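PDB 5IZ5: cytosolic phospholipase A2 delta from Homo sapiens, which hydrolyses glycerophospholipids at the sn-2 position in a calcium-dependent manner, preferring linoleic acid there, to release a fatty acid and a lysophospholipid. Local coordinates for residues P250-P262 against P267-P279. The protein carries 3 engineered substitutions. Residues are numbered along the deposited sequence; the frame is centred on the assembly and turned at random.
Sequences PLTIGKEVTMDVP and PGVRLQLKAEGCP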
loop_
_atom_site.group_PDB
_atom_site.type_symbol
_atom_site.label_atom_id
_atom_site.label_comp_id
_atom_site.label_asym_id
_atom_site.label_seq_id
_atom_site.Cartn_x
_atom_site.Cartn_y
_atom_site.Cartn_z
ATOM N N PRO B 250 -4.689 -1.859 -34.740
ATOM C CA PRO B 250 -5.039 -2.727 -33.618
ATOM C C PRO B 250 -4.824 -4.202 -33.887
ATOM O O PRO B 250 -5.114 -4.680 -34.982
ATOM C CB PRO B 250 -6.532 -2.466 -33.416
ATOM C CG PRO B 250 -6.763 -1.122 -33.981
ATOM C CD PRO B 250 -5.825 -1.017 -35.144
ATOM N N LEU B 251 -4.305 -4.899 -32.883
ATOM C CA LEU B 251 -4.167 -6.353 -32.913
ATOM C C LEU B 251 -3.457 -6.880 -34.176
ATOM O O LEU B 251 -3.791 -7.953 -34.676
ATOM C CB LEU B 251 -5.547 -7.022 -32.791
ATOM C CG LEU B 251 -6.366 -6.929 -31.490
ATOM C CD1 LEU B 251 -5.498 -6.850 -30.240
ATOM C CD2 LEU B 251 -7.364 -5.788 -31.538
ATOM N N THR B 252 -2.504 -6.115 -34.702
ATOM C CA THR B 252 -1.708 -6.556 -35.850
ATOM C C THR B 252 -0.684 -7.609 -35.439
ATOM O O THR B 252 -0.449 -7.867 -34.248
ATOM C CB THR B 252 -0.982 -5.387 -36.546
ATOM O OG1 THR B 252 -0.226 -4.636 -35.588
ATOM C CG2 THR B 252 -1.985 -4.466 -37.232
ATOM N N ILE B 253 -0.102 -8.232 -36.451
ATOM C CA ILE B 253 1.017 -9.144 -36.263
ATOM C C ILE B 253 2.286 -8.308 -36.312
ATOM O O ILE B 253 2.281 -7.192 -36.839
ATOM C CB ILE B 253 1.073 -10.225 -37.377
ATOM C CG1 ILE B 253 -0.275 -10.930 -37.532
ATOM C CG2 ILE B 253 2.156 -11.267 -37.108
ATOM C CD1 ILE B 253 -0.486 -11.529 -38.906
ATOM N N GLY B 254 3.362 -8.849 -35.746
ATOM C CA GLY B 254 4.684 -8.262 -35.853
ATOM C C GLY B 254 5.079 -7.865 -37.267
ATOM O O GLY B 254 4.641 -8.480 -38.244
ATOM N N LYS B 255 5.901 -6.824 -37.366
ATOM C CA LYS B 255 6.377 -6.314 -38.639
ATOM C C LYS B 255 7.713 -5.628 -38.435
ATOM O O LYS B 255 8.129 -5.374 -37.303
ATOM C CB LYS B 255 5.387 -5.301 -39.183
ATOM C CG LYS B 255 5.311 -4.042 -38.351
ATOM C CD LYS B 255 4.296 -3.101 -38.928
ATOM C CE LYS B 255 4.362 -1.765 -38.258
ATOM N NZ LYS B 255 3.405 -0.860 -38.931
ATOM N N GLU B 256 8.349 -5.289 -39.549
ATOM C CA GLU B 256 9.689 -4.728 -39.536
ATOM C C GLU B 256 9.808 -3.673 -40.620
ATOM O O GLU B 256 9.616 -3.970 -41.797
ATOM C CB GLU B 256 10.695 -5.857 -39.770
ATOM C CG GLU B 256 12.140 -5.530 -39.391
ATOM C CD GLU B 256 12.864 -6.692 -38.712
ATOM O OE1 GLU B 256 12.397 -7.848 -38.807
ATOM O OE2 GLU B 256 13.909 -6.454 -38.067
ATOM N N VAL B 257 10.119 -2.444 -40.217
ATOM C CA VAL B 257 10.228 -1.333 -41.155
ATOM C C VAL B 257 11.588 -0.671 -41.014
ATOM O O VAL B 257 12.160 -0.629 -39.921
ATOM C CB VAL B 257 9.105 -0.298 -40.928
ATOM C CG1 VAL B 257 9.359 0.984 -41.711
ATOM C CG2 VAL B 257 7.766 -0.894 -41.324
ATOM N N THR B 258 12.101 -0.188 -42.145
ATOM C CA THR B 258 13.280 0.656 -42.187
ATOM C C THR B 258 12.854 1.957 -42.821
ATOM O O THR B 258 12.206 1.965 -43.868
ATOM C CB THR B 258 14.403 0.071 -43.055
ATOM O OG1 THR B 258 14.626 -1.290 -42.694
ATOM C CG2 THR B 258 15.699 0.872 -42.878
ATOM N N MET B 259 13.212 3.064 -42.194
ATOM C CA MET B 259 13.037 4.347 -42.850
ATOM C C MET B 259 14.127 5.324 -42.476
ATOM O O MET B 259 14.781 5.211 -41.430
ATOM C CB MET B 259 11.659 4.943 -42.575
ATOM C CG MET B 259 10.644 4.679 -43.680
ATOM S SD MET B 259 9.075 5.550 -43.463
ATOM C CE MET B 259 8.039 4.723 -44.666
ATOM N N ASP B 260 14.306 6.283 -43.369
ATOM C CA ASP B 260 15.334 7.280 -43.228
ATOM C C ASP B 260 14.682 8.576 -42.762
ATOM O O ASP B 260 13.874 9.161 -43.477
ATOM C CB ASP B 260 16.062 7.455 -44.559
ATOM C CG ASP B 260 16.742 6.173 -45.028
ATOM O OD1 ASP B 260 16.707 5.892 -46.242
ATOM O OD2 ASP B 260 17.299 5.435 -44.189
ATOM N N VAL B 261 15.025 9.004 -41.548
ATOM C CA VAL B 261 14.466 10.215 -40.961
ATOM C C VAL B 261 15.293 11.366 -41.503
ATOM O O VAL B 261 16.504 11.385 -41.306
ATOM C CB VAL B 261 14.548 10.203 -39.417
ATOM C CG1 VAL B 261 13.888 11.442 -38.821
ATOM C CG2 VAL B 261 13.889 8.959 -38.859
ATOM N N PRO B 262 14.653 12.329 -42.179
ATOM C CA PRO B 262 15.428 13.427 -42.736
ATOM C C PRO B 262 15.988 14.337 -41.653
ATOM O O PRO B 262 15.324 14.570 -40.638
ATOM C CB PRO B 262 14.405 14.180 -43.580
ATOM C CG PRO B 262 13.115 13.935 -42.894
ATOM C CD PRO B 262 13.206 12.532 -42.369
ATOM N N PRO B 267 21.980 14.531 -44.511
ATOM C CA PRO B 267 21.198 13.467 -45.133
ATOM C C PRO B 267 20.446 12.619 -44.110
ATOM O O PRO B 267 20.695 12.721 -42.908
ATOM C CB PRO B 267 22.259 12.649 -45.872
ATOM C CG PRO B 267 23.527 12.872 -45.103
ATOM C CD PRO B 267 23.349 14.077 -44.208
ATOM N N GLY B 268 19.531 11.789 -44.605
ATOM C CA GLY B 268 18.654 10.980 -43.753
ATOM C C GLY B 268 19.402 10.075 -42.790
ATOM O O GLY B 268 20.536 9.671 -43.057
ATOM N N VAL B 269 18.751 9.762 -41.671
ATOM C CA VAL B 269 19.304 8.877 -40.646
ATOM C C VAL B 269 18.443 7.628 -40.634
ATOM O O VAL B 269 17.219 7.720 -40.559
ATOM C CB VAL B 269 19.295 9.526 -39.251
ATOM C CG1 VAL B 269 19.726 8.524 -38.189
ATOM C CG2 VAL B 269 20.209 10.742 -39.228
ATOM N N ARG B 270 19.085 6.466 -40.706
ATOM C CA ARG B 270 18.380 5.207 -40.914
ATOM C C ARG B 270 17.965 4.586 -39.585
ATOM O O ARG B 270 18.819 4.276 -38.756
ATOM C CB ARG B 270 19.278 4.236 -41.682
ATOM C CG ARG B 270 18.565 3.024 -42.266
ATOM C CD ARG B 270 19.529 2.178 -43.089
ATOM N NE ARG B 270 18.852 1.358 -44.093
ATOM C CZ ARG B 270 18.406 1.800 -45.270
ATOM N NH1 ARG B 270 18.548 3.077 -45.623
ATOM N NH2 ARG B 270 17.803 0.957 -46.103
ATOM N N LEU B 271 16.658 4.413 -39.384
ATOM C CA LEU B 271 16.146 3.708 -38.214
ATOM C C LEU B 271 15.450 2.433 -38.632
ATOM O O LEU B 271 14.804 2.377 -39.675
ATOM C CB LEU B 271 15.161 4.574 -37.423
ATOM C CG LEU B 271 15.706 5.520 -36.364
ATOM C CD1 LEU B 271 17.164 5.879 -36.543
ATOM C CD2 LEU B 271 14.888 6.787 -36.344
ATOM N N GLN B 272 15.577 1.419 -37.785
ATOM C CA GLN B 272 14.922 0.143 -38.000
ATOM C C GLN B 272 13.984 -0.145 -36.842
ATOM O O GLN B 272 14.382 -0.149 -35.675
ATOM C CB GLN B 272 15.957 -0.965 -38.169
ATOM C CG GLN B 272 16.738 -0.820 -39.463
ATOM C CD GLN B 272 17.830 -1.859 -39.634
ATOM O OE1 GLN B 272 19.012 -1.530 -39.776
ATOM N NE2 GLN B 272 17.441 -3.121 -39.618
ATOM N N LEU B 273 12.717 -0.374 -37.143
ATOM C CA LEU B 273 11.836 -0.736 -36.046
ATOM C C LEU B 273 11.018 -1.988 -36.302
ATOM O O LEU B 273 10.616 -2.278 -37.434
ATOM C CB LEU B 273 10.993 0.439 -35.520
ATOM C CG LEU B 273 9.892 1.195 -36.236
ATOM C CD1 LEU B 273 10.385 1.866 -37.503
ATOM C CD2 LEU B 273 8.695 0.307 -36.511
ATOM N N LYS B 274 10.825 -2.747 -35.222
ATOM C CA LYS B 274 9.995 -3.932 -35.251
ATOM C C LYS B 274 9.030 -3.952 -34.076
ATOM O O LYS B 274 9.440 -3.905 -32.915
ATOM C CB LYS B 274 10.844 -5.206 -35.238
ATOM C CG LYS B 274 10.022 -6.475 -35.006
ATOM C CD LYS B 274 10.295 -7.580 -36.021
ATOM C CE LYS B 274 9.200 -8.640 -35.985
ATOM N NZ LYS B 274 9.367 -9.664 -37.054
ATOM N N ALA B 275 7.747 -4.046 -34.411
ATOM C CA ALA B 275 6.690 -4.207 -33.435
ATOM C C ALA B 275 6.457 -5.697 -33.232
ATOM O O ALA B 275 6.392 -6.460 -34.197
ATOM C CB ALA B 275 5.421 -3.534 -33.921
ATOM N N GLU B 276 6.333 -6.100 -31.973
ATOM C CA GLU B 276 6.180 -7.500 -31.610
ATOM C C GLU B 276 5.205 -7.611 -30.443
ATOM O O GLU B 276 5.042 -6.668 -29.668
ATOM C CB GLU B 276 7.545 -8.093 -31.230
ATOM C CG GLU B 276 7.880 -9.401 -31.931
ATOM C CD GLU B 276 9.233 -9.956 -31.515
ATOM O OE1 GLU B 276 9.661 -9.716 -30.363
ATOM O OE2 GLU B 276 9.870 -10.638 -32.348
ATOM N N GLY B 277 4.548 -8.760 -30.318
ATOM C CA GLY B 277 3.762 -9.049 -29.125
ATOM C C GLY B 277 4.693 -9.047 -27.924
ATOM O O GLY B 277 5.787 -9.598 -27.986
ATOM N N CYS B 278 4.298 -8.376 -26.851
ATOM C CA CYS B 278 5.015 -8.499 -25.589
ATOM C C CYS B 278 4.716 -9.900 -25.059
ATOM O O CYS B 278 3.594 -10.386 -25.200
ATOM C CB CYS B 278 4.539 -7.465 -24.584
ATOM S SG CYS B 278 4.879 -5.727 -25.003
ATOM N N PRO B 279 5.706 -10.570 -24.459
ATOM C CA PRO B 279 5.401 -11.871 -23.840
ATOM C C PRO B 279 4.261 -11.749 -22.824
ATOM O O PRO B 279 4.201 -10.749 -22.101
ATOM C CB PRO B 279 6.701 -12.252 -23.137
ATOM C CG PRO B 279 7.766 -11.401 -23.748
ATOM C CD PRO B 279 7.120 -10.184 -24.330
#
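Val257 and Leu273 exchange two backbone hydrogen bonds, Val257 N to Leu273 O and Leu273 N to Val257 O, each 2.8 Å long and running nearly along the C=O axis. Met259 with Leu271 and Val261 with Val269 form the next reciprocal pairs, so both the N-H and the C=O of these six residues find partners across the ladder. Toward Gly254 the pairing is longer and more bent: Lys255 N and Ala275 O still bond in the carbonyl plane at 3.2 Å, but the return bond from Ala275 N to Lys255 O, also 3.2 Å, is weak, with only 132° at the hydrogen. Lys255 O also receives a CA-H...O contact from Lys274 CA at 3.1 Å.

These bonds define an antiparallel beta hairpin, strands 255-263 and 266-277, consistent with a second C2-type domain in this enzyme. Strand 266-277 turns its other edge to strand 160-172, where the backbones of Arg270, Gln272, Lys274 and Glu276 bond to Asp173, His171, Asp169 and Cys167; just past the end of strand 266-277, Cys278 is joined by a disulfide to Cys167.

On the face carrying Glu256, Thr258 and Asp260, charge is paired across the strands. Arg270 NH1 makes a salt bridge to Asp260 OD2 at 3.0 Å, with the carboxylate and guanidinium planes turned 45° apart. In Thr258, chi1 of -49° sets OG1 beside the backbone N and sends CG2 over one guanidinium face, 3.4 Å from Arg270 NE. Glu256 OE1 and Lys274 NZ form only a long salt bridge. The reverse face is largely apolar: Val261 CG2 lies 3.5 Å from Leu271 CD2, closer than a usual carbon-carbon contact, and Val261 also touches Leu244. Lys255 is the exception there, its NZ satisfied by Pro247 O.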